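Acetyl xylan esterase (Geobacillus stearothermophilus, PDB 5BN1) catalyses the removal of acetyl side groups from the xylose units of xylan and xylo-oligosaccharides, as a homo-octameric serine esterase of the GDSL (SGNH) family. Local coordinates at the interface of chains A and B and the interface of chains A and C. Coordinates in Å, arbitrary orientation; residue numbers count along the deposited sequence, not the author numbering. Chains: chain A/B/C, Acetyl xylan esterase.

Contact 1: the interface of chains A and B. Residues chain A 30, 39, 43, 46; chain B 187, 196-198.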
# COMPACT_ATOMS: atom_id res chain seq x y z
N PHE A 30 -20.40 -5.69 14.51
CA PHE A 30 -21.04 -4.68 13.63
C PHE A 30 -20.10 -4.33 12.53
O PHE A 30 -20.54 -3.97 11.40
CB PHE A 30 -21.17 -3.35 14.45
CG PHE A 30 -22.42 -3.23 15.28
CD1 PHE A 30 -23.55 -2.89 14.60
CD2 PHE A 30 -22.48 -3.44 16.72
CE1 PHE A 30 -24.76 -2.68 15.22
CE2 PHE A 30 -23.72 -3.15 17.42
CZ PHE A 30 -24.85 -2.86 16.66
N ALA A 39 -26.75 -1.87 10.36
CA ALA A 39 -26.06 -1.66 11.60
C ALA A 39 -26.83 -0.74 12.49
O ALA A 39 -26.78 -0.91 13.74
CB ALA A 39 -24.66 -1.12 11.34
N GLY A 43 -28.02 -1.49 16.18
CA GLY A 43 -27.58 -0.69 17.30
C GLY A 43 -28.62 -0.02 18.05
O GLY A 43 -28.52 0.13 19.32
N GLN A 46 -30.34 -2.65 20.24
CA GLN A 46 -29.50 -2.96 21.40
C GLN A 46 -29.49 -1.87 22.40
O GLN A 46 -29.49 -2.15 23.65
CB GLN A 46 -28.18 -3.40 21.04
CG GLN A 46 -27.35 -3.92 22.20
CD GLN A 46 -26.26 -4.88 21.72
OE1 GLN A 46 -25.32 -4.51 21.00
NE2 GLN A 46 -26.49 -6.21 21.95
N ALA B 187 -19.71 -7.12 25.45
CA ALA B 187 -20.69 -7.11 24.39
C ALA B 187 -20.83 -5.72 23.73
O ALA B 187 -21.38 -5.59 22.62
CB ALA B 187 -22.02 -7.61 24.80
N SER B 196 -19.11 -0.35 20.45
CA SER B 196 -19.75 -0.69 19.18
C SER B 196 -20.71 0.40 18.77
O SER B 196 -21.06 1.38 19.49
CB SER B 196 -20.69 -1.89 19.29
OG SER B 196 -21.65 -1.71 20.27
N VAL B 197 -21.31 0.17 17.58
CA VAL B 197 -22.41 1.05 17.12
C VAL B 197 -23.47 1.27 18.18
O VAL B 197 -24.05 2.31 18.45
CB VAL B 197 -23.04 0.51 15.79
CG1 VAL B 197 -24.26 1.23 15.46
CG2 VAL B 197 -21.95 0.53 14.72
N ALA B 198 -23.85 0.14 18.84
CA ALA B 198 -24.83 0.20 19.87
C ALA B 198 -24.45 1.18 21.01
O ALA B 198 -25.31 1.89 21.48
CB ALA B 198 -25.04 -1.19 20.49
O HOH W 1 -22.86 -3.96 21.09
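Backbone meets backbone at this two-fold subunit interface of the homo-octamer: A:Gly43, without a side chain, probably lets helix 37-48 come down on the first turn of B helix 197-211, its CA 3.9 Å from CA of B:Ala198, and B:Ser196, extended (psi 178°), leads into that turn. A:Phe30, poorly ordered in the model, lays one face of its ring over B:Val197, whose CB sits 3.6 Å from the ring centroid in a CH-pi contact. CG1 of B:Val197 points anti to the backbone N (chi1 170°) and passes toward the ring atom CE1 and the A:Ala39 carbonyl, while CG2 spreads toward CG and CD1 of the ring. CB of B:Ser196 meets the rim of the ring on the same side as the valine, 3.5 Å from CD2 of A:Phe30. With an alanine in place of B:Val197 the CB over the ring stays but both methyls go, which would probably leave a gap beside the A:Ala39 carbonyl and the CG-CD1 side of the ring, so that the ring could shift more easily. Beyond the ring, A:Gln46 runs its extended chain alongside B:Ala198, its amide OE1 3.4 Å from the methyl CB. The same OE1 takes up water 1 at 2.5 Å. Water 1 lies 2.7 Å from the carbonyl O of B:Ala187 and also meets the hydroxyl OG of B:Ser196. The site lies where helix 37-48 of chain A packs against the start of the C-terminal helix 197-211 of chain B.

Contact 2: the interface of chains A and C. Residues chain A 140, 184-185, 190, 192; chain C 138, 140, 184, 190, 192.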
# COMPACT_ATOMS: atom_id res chain seq x y z
N GLU A 140 -35.49 11.35 -5.03
CA GLU A 140 -35.85 12.28 -6.09
C GLU A 140 -37.32 12.63 -5.83
O GLU A 140 -38.13 11.68 -5.76
CB GLU A 140 -35.72 11.59 -7.51
CG GLU A 140 -36.32 12.41 -8.60
CD GLU A 140 -35.82 13.82 -8.64
OE1 GLU A 140 -34.56 14.04 -8.79
OE2 GLU A 140 -36.65 14.79 -8.49
N TYR A 184 -33.29 19.12 -0.90
CA TYR A 184 -32.99 18.72 -2.28
C TYR A 184 -32.25 17.40 -2.19
O TYR A 184 -31.46 17.11 -1.31
CB TYR A 184 -32.09 19.80 -2.93
CG TYR A 184 -31.87 19.55 -4.41
CD1 TYR A 184 -32.81 19.85 -5.38
CD2 TYR A 184 -30.67 18.99 -4.82
CE1 TYR A 184 -32.58 19.56 -6.72
CE2 TYR A 184 -30.44 18.72 -6.14
CZ TYR A 184 -31.37 19.01 -7.12
OH TYR A 184 -31.06 18.70 -8.41
N PRO A 185 -32.42 16.53 -3.24
CA PRO A 185 -31.78 15.20 -3.10
C PRO A 185 -30.26 15.17 -2.81
O PRO A 185 -29.81 14.31 -2.07
CB PRO A 185 -32.14 14.61 -4.46
CG PRO A 185 -33.47 15.13 -4.83
CD PRO A 185 -33.32 16.60 -4.41
N TRP A 190 -25.71 12.46 -3.50
CA TRP A 190 -25.33 13.00 -4.76
C TRP A 190 -25.89 12.18 -5.96
O TRP A 190 -26.30 12.81 -6.93
CB TRP A 190 -23.84 13.12 -4.94
CG TRP A 190 -23.19 14.35 -4.35
CD1 TRP A 190 -23.73 15.30 -3.57
CD2 TRP A 190 -21.79 14.69 -4.54
NE1 TRP A 190 -22.74 16.26 -3.28
CE2 TRP A 190 -21.59 15.91 -3.87
CE3 TRP A 190 -20.76 14.12 -5.25
CZ2 TRP A 190 -20.33 16.54 -3.88
CZ3 TRP A 190 -19.44 14.75 -5.21
CH2 TRP A 190 -19.32 15.95 -4.59
N ARG A 192 -28.47 10.14 -5.86
CA ARG A 192 -29.86 9.80 -5.61
C ARG A 192 -30.08 8.41 -5.17
O ARG A 192 -31.30 8.04 -5.13
CB ARG A 192 -30.81 10.31 -6.74
CG ARG A 192 -30.78 11.82 -6.93
CD ARG A 192 -31.67 12.30 -8.05
NE ARG A 192 -30.99 12.13 -9.37
CZ ARG A 192 -31.60 12.23 -10.56
NH1 ARG A 192 -32.85 12.60 -10.56
NH2 ARG A 192 -30.97 12.06 -11.69
N TYR C 138 -25.45 21.56 -15.39
CA TYR C 138 -26.00 20.53 -14.55
C TYR C 138 -26.72 19.54 -15.45
O TYR C 138 -27.50 19.94 -16.34
CB TYR C 138 -26.98 21.11 -13.52
CG TYR C 138 -27.38 20.19 -12.42
CD1 TYR C 138 -26.44 19.56 -11.59
CD2 TYR C 138 -28.71 20.04 -12.07
CE1 TYR C 138 -26.81 18.76 -10.55
CE2 TYR C 138 -29.09 19.25 -11.08
CZ TYR C 138 -28.16 18.59 -10.25
OH TYR C 138 -28.52 17.83 -9.17
N GLU C 140 -29.13 17.52 -16.19
CA GLU C 140 -30.52 17.37 -15.73
C GLU C 140 -31.35 18.05 -16.75
O GLU C 140 -31.19 19.26 -17.07
CB GLU C 140 -30.72 18.06 -14.36
CG GLU C 140 -32.12 18.09 -13.84
CD GLU C 140 -32.81 16.72 -13.89
OE1 GLU C 140 -32.34 15.79 -13.18
OE2 GLU C 140 -33.81 16.60 -14.70
N TYR C 184 -30.97 9.58 -20.20
CA TYR C 184 -31.33 9.96 -18.82
C TYR C 184 -30.00 10.45 -18.21
O TYR C 184 -28.96 9.88 -18.52
CB TYR C 184 -31.95 8.81 -18.03
CG TYR C 184 -32.38 9.13 -16.67
CD1 TYR C 184 -33.55 9.75 -16.41
CD2 TYR C 184 -31.57 8.77 -15.60
CE1 TYR C 184 -33.90 10.13 -15.15
CE2 TYR C 184 -31.93 9.10 -14.31
CZ TYR C 184 -33.06 9.79 -14.10
OH TYR C 184 -33.37 10.10 -12.76
N TRP C 190 -23.79 9.87 -12.74
CA TRP C 190 -24.59 9.51 -11.54
C TRP C 190 -25.00 10.74 -10.71
O TRP C 190 -26.15 10.83 -10.21
CB TRP C 190 -23.95 8.50 -10.67
CG TRP C 190 -24.09 7.04 -11.12
CD1 TRP C 190 -24.64 6.55 -12.28
CD2 TRP C 190 -23.62 5.93 -10.36
NE1 TRP C 190 -24.57 5.17 -12.22
CE2 TRP C 190 -24.02 4.77 -11.04
CE3 TRP C 190 -23.05 5.80 -9.08
CZ2 TRP C 190 -23.75 3.51 -10.49
CZ3 TRP C 190 -22.80 4.55 -8.57
CH2 TRP C 190 -23.10 3.44 -9.32
N ARG C 192 -24.92 13.94 -11.64
CA ARG C 192 -25.38 15.00 -12.53
C ARG C 192 -24.35 16.11 -12.70
O ARG C 192 -24.65 17.14 -13.29
CB ARG C 192 -26.76 15.53 -12.08
CG ARG C 192 -27.82 14.50 -12.29
CD ARG C 192 -29.19 14.99 -11.87
NE ARG C 192 -29.42 14.96 -10.44
CZ ARG C 192 -30.44 15.49 -9.80
NH1 ARG C 192 -31.36 16.09 -10.55
NH2 ARG C 192 -30.54 15.48 -8.48
O HOH W 2 -28.03 12.61 -9.18
O HOH W 3 -32.84 13.18 -13.66
O HOH W 4 -33.26 16.31 -8.04
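The catalytic segment that carries the charge-relay residues A:Asp191 and A:His194, with its copy in chain C, supplies the centre of this two-fold contact: A:Arg192 and C:Arg192, each next to the catalytic aspartate, stack face on face. Their guanidinium planes lie 16° apart, with CZ of A:Arg192 3.5 Å from CZ of C:Arg192, although the two side chains cross at about a right angle. Each chain bends at chi3 (-81° in A:Arg192), which turns the flat end across its partner. Charge is probably balanced within each subunit: NH1 of A:Arg192 forms a salt bridge with the carboxylate OE1 of A:Glu140 at 2.9 Å, reaching it on the anti side but 31° out of the carboxylate plane, and chain C repeats this. The glutamates also act across the boundary through water: water 3 joins C:Glu140 OE1 to NH1 and NH2 of A:Arg192, and water 4 does the converse for A:Glu140 and C:Arg192. Near the symmetry axis, water 2 gathers both NE atoms and the carbonyls of A:Trp190 and C:Trp190, lying 2.8 Å from O of A:Trp190, which probably helps to fix the rotation of the stacked groups. Behind the stack, the phenol OH of C:Tyr138 stands 3.0 Å above the guanidinium plane of C:Arg192, on the face turned from A:Arg192. That hydroxyl hydrogen-bonds with OH of A:Tyr184 at 2.8 Å, reaching the A:Tyr184 ring in plane at its edge. The A:Tyr184 hydroxyl also lies 3.3 Å from NH2 of C:Arg192, while CD of A:Pro185 lies over one face of the A:Tyr184 ring, offset toward the rim. The pairing residues sit in loops, A:Tyr184 just before the 3-10 turn 185-187 and A:Arg192 between that turn and helix 197-211, close to the active site.

About 32 Å separates the centres of contact 1 and contact 2, which join chain A to two different neighbours, B and C. They share no residue in the copies given, yet both draw on the same C-terminal stretch: the 3-10 turn 185-187 serves each, and the catalytic loop of contact 2 runs on into helix 197-211, used in contact 1. Contact 2 centres about 5 Å from A:Asp191, contact 1 about 25 Å. Both two-fold interfaces belong to the octamer of two staggered tetrameric rings, so assembly may help to hold the catalytic segment in place.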